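Local coordinates for hydrolase (Burkholderia cenocepacia, PDB 4QKU), which probably hydrolyses fumarylacetoacetate to fumarate and acetoacetate, the last step of phenylalanine and tyrosine breakdown, as a metal-dependent member of the FAH family, at residues Q40-G45 and P56-G61; H139-I144 and T280-W285; T225-G230 and D367-G372; M251-D256 and V426-C431. All coordinates share one frame; numbering follows the deposited sequence.

Contact 1 of 4, residues Q40-G45 and P56-G61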
loop_
_atom_site.group_PDB
_atom_site.type_symbol
_atom_site.label_atom_id
_atom_site.label_comp_id
_atom_site.label_asym_id
_atom_site.label_seq_id
_atom_site.Cartn_x
_atom_site.Cartn_y
_atom_site.Cartn_z
ATOM N N GLN B 40 -10.045 -32.598 0.116
ATOM C CA GLN B 40 -9.398 -32.147 1.346
ATOM C C GLN B 40 -8.937 -30.702 1.287
ATOM O O GLN B 40 -8.675 -30.106 2.323
ATOM C CB GLN B 40 -8.184 -33.030 1.675
ATOM C CG GLN B 40 -8.510 -34.436 2.200
ATOM C CD GLN B 40 -8.922 -35.409 1.119
ATOM O OE1 GLN B 40 -8.815 -35.122 -0.073
ATOM N NE2 GLN B 40 -9.384 -36.594 1.537
ATOM N N ASN B 41 -8.863 -30.131 0.094
ATOM C CA ASN B 41 -8.323 -28.787 -0.088
ATOM C C ASN B 41 -9.416 -27.752 -0.084
ATOM O O ASN B 41 -9.643 -27.112 0.947
ATOM C CB ASN B 41 -7.516 -28.749 -1.381
ATOM C CG ASN B 41 -6.808 -27.443 -1.589
ATOM O OD1 ASN B 41 -6.876 -26.535 -0.756
ATOM N ND2 ASN B 41 -6.076 -27.353 -2.701
ATOM N N LEU B 42 -10.121 -27.598 -1.202
ATOM C CA LEU B 42 -11.237 -26.629 -1.313
ATOM C C LEU B 42 -10.811 -25.155 -1.135
ATOM O O LEU B 42 -11.261 -24.472 -0.237
ATOM C CB LEU B 42 -12.356 -26.977 -0.342
ATOM C CG LEU B 42 -13.003 -28.336 -0.562
ATOM C CD1 LEU B 42 -13.881 -28.695 0.628
ATOM C CD2 LEU B 42 -13.830 -28.399 -1.834
ATOM N N PRO B 43 -9.911 -24.680 -2.010
ATOM C CA PRO B 43 -9.448 -23.292 -1.932
ATOM C C PRO B 43 -10.478 -22.387 -2.562
ATOM O O PRO B 43 -11.277 -22.832 -3.365
ATOM C CB PRO B 43 -8.182 -23.302 -2.783
ATOM C CG PRO B 43 -8.527 -24.281 -3.865
ATOM C CD PRO B 43 -9.377 -25.353 -3.217
ATOM N N PHE B 44 -10.442 -21.118 -2.192
ATOM C CA PHE B 44 -11.384 -20.150 -2.720
ATOM C C PHE B 44 -10.731 -19.298 -3.788
ATOM O O PHE B 44 -9.539 -18.978 -3.705
ATOM C CB PHE B 44 -11.907 -19.273 -1.598
ATOM C CG PHE B 44 -12.816 -19.983 -0.672
ATOM C CD1 PHE B 44 -12.315 -20.708 0.393
ATOM C CD2 PHE B 44 -14.196 -19.924 -0.862
ATOM C CE1 PHE B 44 -13.172 -21.359 1.261
ATOM C CE2 PHE B 44 -15.053 -20.571 -0.007
ATOM C CZ PHE B 44 -14.548 -21.291 1.051
ATOM N N GLY B 45 -11.512 -18.920 -4.788
ATOM C CA GLY B 45 -11.013 -18.036 -5.860
ATOM C C GLY B 45 -12.108 -17.275 -6.562
ATOM O O GLY B 45 -13.283 -17.357 -6.171
ATOM N N PRO B 56 -17.243 -15.664 -7.093
ATOM C CA PRO B 56 -16.545 -16.609 -6.245
ATOM C C PRO B 56 -16.696 -18.036 -6.663
ATOM O O PRO B 56 -17.792 -18.452 -7.042
ATOM C CB PRO B 56 -17.201 -16.413 -4.876
ATOM C CG PRO B 56 -17.758 -15.061 -4.912
ATOM C CD PRO B 56 -18.234 -14.896 -6.322
ATOM N N GLY B 57 -15.594 -18.776 -6.582
ATOM C CA GLY B 57 -15.590 -20.220 -6.861
ATOM C C GLY B 57 -14.627 -21.009 -5.992
ATOM O O GLY B 57 -13.797 -20.440 -5.282
ATOM N N VAL B 58 -14.788 -22.328 -5.996
ATOM C CA VAL B 58 -13.933 -23.263 -5.230
ATOM C C VAL B 58 -13.489 -24.384 -6.175
ATOM O O VAL B 58 -14.304 -24.958 -6.910
ATOM C CB VAL B 58 -14.665 -23.844 -4.027
ATOM C CG1 VAL B 58 -13.898 -25.022 -3.414
ATOM C CG2 VAL B 58 -14.893 -22.782 -2.973
ATOM N N ALA B 59 -12.183 -24.638 -6.194
ATOM C CA ALA B 59 -11.601 -25.628 -7.069
ATOM C C ALA B 59 -11.831 -26.997 -6.487
ATOM O O ALA B 59 -11.699 -27.194 -5.282
ATOM C CB ALA B 59 -10.103 -25.395 -7.210
ATOM N N LEU B 60 -12.164 -27.946 -7.349
ATOM C CA LEU B 60 -12.292 -29.338 -6.959
ATOM C C LEU B 60 -12.025 -30.170 -8.213
ATOM O O LEU B 60 -12.722 -30.023 -9.226
ATOM C CB LEU B 60 -13.704 -29.602 -6.404
ATOM C CG LEU B 60 -13.943 -30.971 -5.784
ATOM C CD1 LEU B 60 -12.961 -31.282 -4.665
ATOM C CD2 LEU B 60 -15.361 -31.090 -5.266
ATOM N N GLY B 61 -11.034 -31.061 -8.139
ATOM C CA GLY B 61 -10.608 -31.819 -9.313
ATOM C C GLY B 61 -10.257 -30.830 -10.411
ATOM O O GLY B 61 -9.545 -29.856 -10.171
HETATM O O HOH W 1 -9.827 -28.648 -3.785
#
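The Phe44 ring carries Val58 CG2 over one face, 4.0 Å from the ring centroid to that methyl, a CH-pi contact; Gly57 O reaches the ring obliquely, and the ring of Phe93 meets it with the planes about 30° apart. Phe44 and Val58 are a non-hydrogen-bonded pair of the antiparallel beta hairpin made by strands 44-49 and 55-60, with both side chains on the same face of the sheet. In Val58, CG1 anti to the backbone N (chi1 168°) directs CG2 to Phe44 and CG1 to Leu42, where it packs 3.7 Å from Leu42 CD2. That same Leu42 methyl lies 4.1 Å from Leu60 CD1, extending the apolar row beyond the paired residues, and helices 67-72 and 98-111 cover this face through Leu67, Val104 and Leu108. Next along the hairpin, Gly45 and Gly57 form a hydrogen-bonded pair: Gly45 N gives to Gly57 O at 2.8 Å, and Gly57 N to Gly45 O at 2.7 Å. Toward Leu42 the strands part. The bond from Ala59 N to Pro43 O is weak, although Pro43 CG still rests on Ala59 CB at 3.9 Å. Beyond it, where the chains diverge, a water bridges them, accepting from Leu42 N and donating to Ala59 O, 2.8 Å from each of these two atoms.

Contact 2 of 4, residues H139-I144 and T280-W285. With NA (sodium ion), chain H.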
loop_
_atom_site.group_PDB
_atom_site.type_symbol
_atom_site.label_atom_id
_atom_site.label_comp_id
_atom_site.label_asym_id
_atom_site.label_seq_id
_atom_site.Cartn_x
_atom_site.Cartn_y
_atom_site.Cartn_z
ATOM N N HIS B 139 -9.021 -14.698 -11.824
ATOM C CA HIS B 139 -8.682 -13.323 -11.547
ATOM C C HIS B 139 -8.128 -13.223 -10.133
ATOM O O HIS B 139 -8.154 -14.211 -9.374
ATOM C CB HIS B 139 -9.929 -12.468 -11.696
ATOM C CG HIS B 139 -10.680 -12.711 -12.973
ATOM N ND1 HIS B 139 -10.411 -12.025 -14.141
ATOM C CD2 HIS B 139 -11.690 -13.560 -13.261
ATOM C CE1 HIS B 139 -11.228 -12.439 -15.094
ATOM N NE2 HIS B 139 -12.015 -13.369 -14.587
ATOM N N LEU B 140 -7.581 -12.067 -9.791
ATOM C CA LEU B 140 -7.176 -11.808 -8.418
ATOM C C LEU B 140 -8.300 -12.156 -7.453
ATOM O O LEU B 140 -9.408 -11.628 -7.604
ATOM C CB LEU B 140 -6.863 -10.327 -8.221
ATOM C CG LEU B 140 -5.411 -9.874 -8.336
ATOM C CD1 LEU B 140 -5.312 -8.459 -7.775
ATOM C CD2 LEU B 140 -4.461 -10.792 -7.584
ATOM N N PRO B 141 -8.023 -13.021 -6.458
ATOM C CA PRO B 141 -9.080 -13.498 -5.592
ATOM C C PRO B 141 -9.634 -12.418 -4.673
ATOM O O PRO B 141 -10.810 -12.464 -4.310
ATOM C CB PRO B 141 -8.403 -14.612 -4.793
ATOM C CG PRO B 141 -6.953 -14.336 -4.879
ATOM C CD PRO B 141 -6.727 -13.650 -6.162
ATOM N N VAL B 142 -8.795 -11.457 -4.296
ATOM C CA VAL B 142 -9.229 -10.369 -3.441
ATOM C C VAL B 142 -8.796 -9.007 -3.973
ATOM O O VAL B 142 -7.861 -8.910 -4.752
ATOM C CB VAL B 142 -8.670 -10.520 -2.015
ATOM C CG1 VAL B 142 -9.256 -11.741 -1.334
ATOM C CG2 VAL B 142 -7.145 -10.602 -2.028
ATOM N N GLU B 143 -9.497 -7.971 -3.529
ATOM C CA GLU B 143 -9.001 -6.621 -3.598
ATOM C C GLU B 143 -7.998 -6.487 -2.473
ATOM O O GLU B 143 -8.348 -6.661 -1.323
ATOM C CB GLU B 143 -10.135 -5.613 -3.414
ATOM C CG GLU B 143 -9.758 -4.166 -3.697
ATOM C CD GLU B 143 -10.977 -3.242 -3.780
ATOM O OE1 GLU B 143 -12.086 -3.648 -3.368
ATOM O OE2 GLU B 143 -10.837 -2.088 -4.248
ATOM N N ILE B 144 -6.746 -6.188 -2.810
ATOM C CA ILE B 144 -5.684 -6.073 -1.838
ATOM C C ILE B 144 -5.611 -4.618 -1.342
ATOM O O ILE B 144 -5.186 -3.727 -2.084
ATOM C CB ILE B 144 -4.358 -6.503 -2.472
ATOM C CG1 ILE B 144 -4.495 -7.951 -2.956
ATOM C CG2 ILE B 144 -3.197 -6.343 -1.503
ATOM C CD1 ILE B 144 -3.364 -8.440 -3.832
ATOM N N THR B 280 4.117 -7.936 -9.273
ATOM C CA THR B 280 4.188 -8.981 -8.296
ATOM C C THR B 280 3.015 -9.874 -8.672
ATOM O O THR B 280 1.920 -9.371 -8.936
ATOM C CB THR B 280 4.022 -8.428 -6.872
ATOM O OG1 THR B 280 5.085 -7.507 -6.605
ATOM C CG2 THR B 280 4.070 -9.547 -5.842
ATOM N N THR B 281 3.262 -11.174 -8.733
ATOM C CA THR B 281 2.280 -12.122 -9.197
ATOM C C THR B 281 1.932 -13.082 -8.062
ATOM O O THR B 281 2.817 -13.551 -7.338
ATOM C CB THR B 281 2.800 -12.943 -10.406
ATOM O OG1 THR B 281 2.995 -12.086 -11.539
ATOM C CG2 THR B 281 1.822 -14.070 -10.800
ATOM N N ILE B 282 0.631 -13.364 -7.913
ATOM C CA ILE B 282 0.192 -14.329 -6.944
ATOM C C ILE B 282 -0.659 -15.361 -7.649
ATOM O O ILE B 282 -1.274 -15.046 -8.681
ATOM C CB ILE B 282 -0.575 -13.687 -5.751
ATOM C CG1 ILE B 282 -1.852 -12.978 -6.183
ATOM C CG2 ILE B 282 0.313 -12.749 -4.960
ATOM C CD1 ILE B 282 -2.902 -12.940 -5.093
ATOM N N SER B 283 -0.682 -16.585 -7.119
ATOM C CA SER B 283 -1.532 -17.639 -7.641
ATOM C C SER B 283 -2.987 -17.318 -7.326
ATOM O O SER B 283 -3.272 -16.557 -6.406
ATOM C CB SER B 283 -1.165 -18.987 -6.991
ATOM O OG SER B 283 -1.199 -18.920 -5.568
ATOM N N PRO B 284 -3.921 -17.862 -8.114
ATOM C CA PRO B 284 -5.307 -17.406 -7.992
ATOM C C PRO B 284 -6.085 -18.011 -6.859
ATOM O O PRO B 284 -7.002 -17.370 -6.360
ATOM C CB PRO B 284 -5.925 -17.798 -9.326
ATOM C CG PRO B 284 -5.102 -18.912 -9.802
ATOM C CD PRO B 284 -3.718 -18.636 -9.343
ATOM N N TRP B 285 -5.728 -19.227 -6.454
ATOM C CA TRP B 285 -6.521 -19.962 -5.485
ATOM C C TRP B 285 -6.018 -19.774 -4.075
ATOM O O TRP B 285 -4.869 -20.105 -3.779
ATOM C CB TRP B 285 -6.474 -21.443 -5.826
ATOM C CG TRP B 285 -7.143 -21.776 -7.113
ATOM C CD1 TRP B 285 -6.544 -22.233 -8.267
ATOM C CD2 TRP B 285 -8.546 -21.746 -7.379
ATOM N NE1 TRP B 285 -7.499 -22.484 -9.231
ATOM C CE2 TRP B 285 -8.732 -22.189 -8.713
ATOM C CE3 TRP B 285 -9.662 -21.389 -6.629
ATOM C CZ2 TRP B 285 -9.987 -22.268 -9.302
ATOM C CZ3 TRP B 285 -10.925 -21.480 -7.221
ATOM C CH2 TRP B 285 -11.072 -21.916 -8.541
HETATM NA NA NA H . 7.707 -7.363 -7.606
HETATM O O HOH W 2 -8.951 -16.387 -8.185
#
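Leu140 and Ile282 make the tight part of this contact, their side chains crossing at about a right angle, with Leu140 CD2 3.6 Å from Ile282 CD1. Ile282 holds CG1 between its backbone N and carbonyl carbon (chi1 62°), and both CG1 and CD1 meet that one leucine methyl. The Pro141 ring completes the cluster: its CD approaches Ile282 CD1 at 4.0 Å, and its CG sits 3.4 Å from Pro284 O. No direct hydrogen bond joins the segments; the dense part is apolar packing, with the Pro284 carbonyl against the proline ring. Ile282 also packs on Val189, Val252 and Leu254 of the neighbouring strands. The other side is looser. His139 is partly exposed and its CB points away from 280-285, its NE2 is hydrogen-bonded to Ser48 OG, and its backbone meets Pro284 mainly through a water that lies 2.6 Å from His139 O and 2.8 Å from Pro284 O. At the far end of strand 280-282, Thr280 OG1 binds the sodium ion at 2.8 Å, together with Asp256 OD1 and the carbonyls of Trp257, Lys276 and Ala279. The contact thus packs the linker between the antiparallel N-terminal sheet and strand 147-150 onto a strand of the central mixed sheet, the same strand that leads out of the metal site of this FAH-family fold.

Contact 3 of 4, residues T225-G230 and D367-G372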
loop_
_atom_site.group_PDB
_atom_site.type_symbol
_atom_site.label_atom_id
_atom_site.label_comp_id
_atom_site.label_asym_id
_atom_site.label_seq_id
_atom_site.Cartn_x
_atom_site.Cartn_y
_atom_site.Cartn_z
ATOM N N THR B 225 5.693 -17.188 -0.436
ATOM C CA THR B 225 4.269 -17.330 -0.229
ATOM C C THR B 225 3.753 -16.066 0.449
ATOM O O THR B 225 4.500 -15.294 1.059
ATOM C CB THR B 225 3.918 -18.483 0.745
ATOM O OG1 THR B 225 4.430 -18.170 2.040
ATOM C CG2 THR B 225 4.485 -19.844 0.286
ATOM N N GLY B 226 2.460 -15.849 0.328
ATOM C CA GLY B 226 1.859 -14.708 0.968
ATOM C C GLY B 226 0.594 -15.153 1.613
ATOM O O GLY B 226 -0.081 -16.035 1.102
ATOM N N PHE B 227 0.272 -14.567 2.756
ATOM C CA PHE B 227 -0.994 -14.899 3.366
ATOM C C PHE B 227 -1.991 -13.740 3.228
ATOM O O PHE B 227 -1.607 -12.584 3.103
ATOM C CB PHE B 227 -0.830 -15.442 4.804
ATOM C CG PHE B 227 -0.211 -14.482 5.789
ATOM C CD1 PHE B 227 -1.000 -13.576 6.473
ATOM C CD2 PHE B 227 1.153 -14.543 6.083
ATOM C CE1 PHE B 227 -0.449 -12.713 7.410
ATOM C CE2 PHE B 227 1.717 -13.690 7.016
ATOM C CZ PHE B 227 0.912 -12.763 7.679
ATOM N N ILE B 228 -3.267 -14.101 3.213
ATOM C CA ILE B 228 -4.351 -13.177 3.093
ATOM C C ILE B 228 -4.978 -13.005 4.466
ATOM O O ILE B 228 -5.386 -13.962 5.117
ATOM C CB ILE B 228 -5.415 -13.741 2.149
ATOM C CG1 ILE B 228 -4.804 -14.137 0.785
ATOM C CG2 ILE B 228 -6.570 -12.772 1.978
ATOM C CD1 ILE B 228 -4.014 -13.058 0.094
ATOM N N VAL B 229 -5.097 -11.760 4.897
ATOM C CA VAL B 229 -5.704 -11.460 6.181
ATOM C C VAL B 229 -7.216 -11.639 6.096
ATOM O O VAL B 229 -7.864 -11.132 5.167
ATOM C CB VAL B 229 -5.364 -10.029 6.601
ATOM C CG1 VAL B 229 -6.233 -9.598 7.756
ATOM C CG2 VAL B 229 -3.877 -9.926 6.939
ATOM N N GLY B 230 -7.771 -12.354 7.080
ATOM C CA GLY B 230 -9.202 -12.630 7.130
ATOM C C GLY B 230 -10.017 -11.843 8.138
ATOM O O GLY B 230 -11.246 -11.755 7.992
ATOM N N ASP B 367 -5.620 -8.033 3.023
ATOM C CA ASP B 367 -4.221 -7.619 3.027
ATOM C C ASP B 367 -3.369 -8.786 2.597
ATOM O O ASP B 367 -3.605 -9.914 3.031
ATOM C CB ASP B 367 -3.739 -7.139 4.410
ATOM C CG ASP B 367 -3.998 -5.687 4.644
ATOM O OD1 ASP B 367 -4.224 -4.947 3.638
ATOM O OD2 ASP B 367 -4.011 -5.239 5.848
ATOM N N LEU B 368 -2.359 -8.496 1.800
ATOM C CA LEU B 368 -1.409 -9.488 1.373
ATOM C C LEU B 368 -0.090 -9.359 2.131
ATOM O O LEU B 368 0.526 -8.288 2.142
ATOM C CB LEU B 368 -1.156 -9.326 -0.137
ATOM C CG LEU B 368 -0.113 -10.224 -0.779
ATOM C CD1 LEU B 368 -0.563 -11.673 -0.694
ATOM C CD2 LEU B 368 0.140 -9.811 -2.238
ATOM N N MET B 369 0.365 -10.478 2.698
ATOM C CA MET B 369 1.638 -10.506 3.422
ATOM C C MET B 369 2.605 -11.564 2.924
ATOM O O MET B 369 2.360 -12.765 3.026
ATOM C CB MET B 369 1.359 -10.673 4.889
ATOM C CG MET B 369 0.302 -9.682 5.353
ATOM S SD MET B 369 0.702 -8.925 6.904
ATOM C CE MET B 369 -0.588 -7.682 7.007
ATOM N N GLY B 370 3.707 -11.080 2.352
ATOM C CA GLY B 370 4.689 -11.919 1.709
ATOM C C GLY B 370 5.666 -12.418 2.729
ATOM O O GLY B 370 6.042 -11.701 3.644
ATOM N N SER B 371 6.082 -13.659 2.546
ATOM C CA SER B 371 7.034 -14.315 3.418
ATOM C C SER B 371 8.453 -13.774 3.303
ATOM O O SER B 371 9.251 -13.916 4.235
ATOM C CB SER B 371 7.090 -15.798 3.040
ATOM O OG SER B 371 7.502 -15.933 1.684
ATOM N N GLY B 372 8.780 -13.180 2.163
ATOM C CA GLY B 372 10.167 -13.010 1.811
ATOM C C GLY B 372 10.646 -14.209 1.010
ATOM O O GLY B 372 10.096 -15.316 1.094
#
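Thr225-Val229 and Leu368-Gly370 pair as neighbouring antiparallel strands of the central mixed sheet, their directions 153° apart. Phe227 and Met369 are a hydrogen-bonded pair, with Met369 N giving to Phe227 O at 2.9 Å in the carbonyl plane; farther on, Val229 N bonds Asp367 O at 3.0 Å. On the face bearing these two side chains, Met369 CB sits over the Phe227 ring, 3.6 Å from its centroid. The methionine chain bends at chi2 (-137°), bringing SD obliquely to the ring at 4.7 Å from the centroid in a Met-aromatic contact, and CE on to Val229 CG2. Helix 349-357 packs on this face of the mixed sheet, within the FAH-family C-terminal region, through Met349, Gln352, Leu353 and His356. On the opposite face Ile228 CD1 touches Leu368 CD1 at 3.8 Å. Just before strand 368-370, Asp367 CB packs beside Val229, while its OD2 accepts from Arg364 N and makes a salt bridge to Arg185 of the second subunit. Toward the predicted calcium site, Ser371 N gives to Thr225 O at 2.7 Å, and Ser371 OG accepts from Thr225 N at 3.1 Å while donating to Gly372 O, whose residue in turn gives its N to Glu224 OE1.

Contact 4 of 4, residues M251-D256 and V426-C431. With NA (sodium ion), chain H.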
loop_
_atom_site.group_PDB
_atom_site.type_symbol
_atom_site.label_atom_id
_atom_site.label_comp_id
_atom_site.label_asym_id
_atom_site.label_seq_id
_atom_site.Cartn_x
_atom_site.Cartn_y
_atom_site.Cartn_z
ATOM N N MET B 251 -3.490 -18.815 2.206
ATOM C CA MET B 251 -2.184 -18.585 1.606
ATOM C C MET B 251 -2.250 -18.729 0.090
ATOM O O MET B 251 -3.147 -19.375 -0.453
ATOM C CB MET B 251 -1.165 -19.591 2.127
ATOM C CG MET B 251 -0.763 -19.429 3.581
ATOM S SD MET B 251 0.578 -20.555 4.108
ATOM C CE MET B 251 1.841 -20.173 2.901
ATOM N N VAL B 252 -1.284 -18.109 -0.568
ATOM C CA VAL B 252 -1.099 -18.201 -2.001
ATOM C C VAL B 252 0.395 -18.235 -2.285
ATOM O O VAL B 252 1.217 -17.936 -1.399
ATOM C CB VAL B 252 -1.700 -16.978 -2.749
ATOM C CG1 VAL B 252 -3.224 -16.943 -2.636
ATOM C CG2 VAL B 252 -1.097 -15.666 -2.271
ATOM N N LEU B 253 0.745 -18.534 -3.530
ATOM C CA LEU B 253 2.131 -18.435 -3.960
ATOM C C LEU B 253 2.338 -17.030 -4.458
ATOM O O LEU B 253 1.404 -16.390 -4.967
ATOM C CB LEU B 253 2.432 -19.421 -5.078
ATOM C CG LEU B 253 2.116 -20.877 -4.753
ATOM C CD1 LEU B 253 2.287 -21.739 -5.986
ATOM C CD2 LEU B 253 3.011 -21.372 -3.653
ATOM N N LEU B 254 3.572 -16.551 -4.343
ATOM C CA LEU B 254 3.874 -15.149 -4.603
ATOM C C LEU B 254 5.244 -15.013 -5.267
ATOM O O LEU B 254 6.243 -15.414 -4.704
ATOM C CB LEU B 254 3.818 -14.365 -3.294
ATOM C CG LEU B 254 3.930 -12.818 -3.338
ATOM C CD1 LEU B 254 3.283 -12.213 -2.106
ATOM C CD2 LEU B 254 5.369 -12.337 -3.402
ATOM N N ASN B 255 5.250 -14.460 -6.483
ATOM C CA ASN B 255 6.453 -14.184 -7.191
ATOM C C ASN B 255 6.680 -12.701 -7.116
ATOM O O ASN B 255 5.980 -11.923 -7.757
ATOM C CB ASN B 255 6.354 -14.633 -8.646
ATOM C CG ASN B 255 7.685 -14.522 -9.374
ATOM O OD1 ASN B 255 8.657 -13.952 -8.851
ATOM N ND2 ASN B 255 7.739 -15.067 -10.584
ATOM N N ASP B 256 7.674 -12.311 -6.325
ATOM C CA ASP B 256 7.996 -10.909 -6.178
ATOM C C ASP B 256 9.057 -10.555 -7.185
ATOM O O ASP B 256 10.242 -10.450 -6.844
ATOM C CB ASP B 256 8.469 -10.551 -4.782
ATOM C CG ASP B 256 8.741 -9.048 -4.637
ATOM O OD1 ASP B 256 8.200 -8.259 -5.450
ATOM O OD2 ASP B 256 9.518 -8.652 -3.753
ATOM N N VAL B 426 -2.579 -31.403 -1.011
ATOM C CA VAL B 426 -3.246 -30.122 -1.010
ATOM C C VAL B 426 -2.300 -29.187 -1.730
ATOM O O VAL B 426 -1.218 -28.891 -1.249
ATOM C CB VAL B 426 -3.523 -29.658 0.428
ATOM C CG1 VAL B 426 -3.956 -28.190 0.478
ATOM C CG2 VAL B 426 -4.590 -30.554 1.041
ATOM N N GLY B 427 -2.702 -28.741 -2.906
ATOM C CA GLY B 427 -1.805 -27.993 -3.751
ATOM C C GLY B 427 -2.286 -26.578 -3.980
ATOM O O GLY B 427 -3.482 -26.276 -3.863
ATOM N N PHE B 428 -1.347 -25.734 -4.380
ATOM C CA PHE B 428 -1.603 -24.309 -4.576
ATOM C C PHE B 428 -1.919 -23.915 -6.024
ATOM O O PHE B 428 -2.197 -22.769 -6.305
ATOM C CB PHE B 428 -0.389 -23.506 -4.045
ATOM C CG PHE B 428 -0.311 -23.461 -2.554
ATOM C CD1 PHE B 428 0.101 -24.570 -1.840
ATOM C CD2 PHE B 428 -0.696 -22.320 -1.859
ATOM C CE1 PHE B 428 0.132 -24.551 -0.464
ATOM C CE2 PHE B 428 -0.644 -22.287 -0.484
ATOM C CZ PHE B 428 -0.245 -23.407 0.215
ATOM N N GLY B 429 -1.872 -24.859 -6.944
ATOM C CA GLY B 429 -1.933 -24.531 -8.363
ATOM C C GLY B 429 -0.610 -23.924 -8.798
ATOM O O GLY B 429 0.473 -24.287 -8.260
ATOM N N THR B 430 -0.674 -23.010 -9.766
ATOM C CA THR B 430 0.531 -22.354 -10.214
ATOM C C THR B 430 0.457 -20.840 -10.157
ATOM O O THR B 430 -0.622 -20.220 -10.127
ATOM C CB THR B 430 0.902 -22.743 -11.662
ATOM O OG1 THR B 430 -0.182 -22.404 -12.537
ATOM C CG2 THR B 430 1.235 -24.237 -11.764
ATOM N N CYS B 431 1.654 -20.268 -10.152
ATOM C CA CYS B 431 1.860 -18.837 -10.128
ATOM C C CYS B 431 2.837 -18.504 -11.247
ATOM O O CYS B 431 4.046 -18.537 -11.041
ATOM C CB CYS B 431 2.390 -18.450 -8.762
ATOM S SG CYS B 431 2.903 -16.752 -8.616
HETATM NA NA NA H . 7.707 -7.363 -7.606
HETATM O O HOH W 3 5.504 -16.565 -11.857
#
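Met251-Asn255 and Val426-Cys431 run nearly the same way, 19° apart and 7.2 Å between axes at closest approach, with no hydrogen bond linking them directly; they belong to two different sheets and meet through side chains. The second strand bends at Phe428 and Gly429, the glycine with positive phi (74°), so that Phe428 and Cys431, three positions apart, both point at the first. Phe428 sets its ring edge against Met251 and Val252: CE2 lies 3.8 Å from Met251 CB, and CD2 approaches Val252 CA. Leu253 then fills the bend. Its CG and CD1 each lie 3.7 Å from Phe428 CB, CD1 also nears Gly429 O, and its CB meets Cys431 CB at 3.8 Å. Ile320 and Leu322 of strand 317-327 pack against Phe428 and Leu253 from the second sheet. Cys431 SG, anti to its backbone N (chi1 172°), reaches toward Asn255, 4.0 Å from that residue's CB. Between the two segments the polar link is a water at the cysteine end, which accepts from Asn255 ND2 at 3.0 Å and donates to Cys431 O at 2.6 Å, while Asn255 OD1 accepts from Glu222 N. One residue on, Asp256 OD1 binds the sodium ion at 2.4 Å, and its OD2 lies close to Glu222 OE2. Apolar packing between the sheets therefore gives way, along a single strand, to two predicted calcium ligands, Asp256 and Glu222, neighbouring carboxylates whose repulsion a cation would be expected to ease.

In the fold
From the N terminus, contact 1 closes first, a short hairpin complete before any other contact opens. The chain then leaves the N-terminal antiparallel sheet through 139-144, and contact 2 closes a loop of 135 residues when it reaches 280-285. Inside that loop contacts 3 and 4 open, at 225-230 and 251-256, and close later, at 367-372 and 426-431. Contacts 2, 3 and 4 thus cross pairwise, and none nests within another. Strands 280-288, 248-259, 219-229 and 368-370 lie side by side in the mixed sheet, while contact 4 ties this sheet to the one holding 424-436. Trp285 of contact 2 packs on the hairpin of contact 1, and contacts 2 and 4 share the sodium ion.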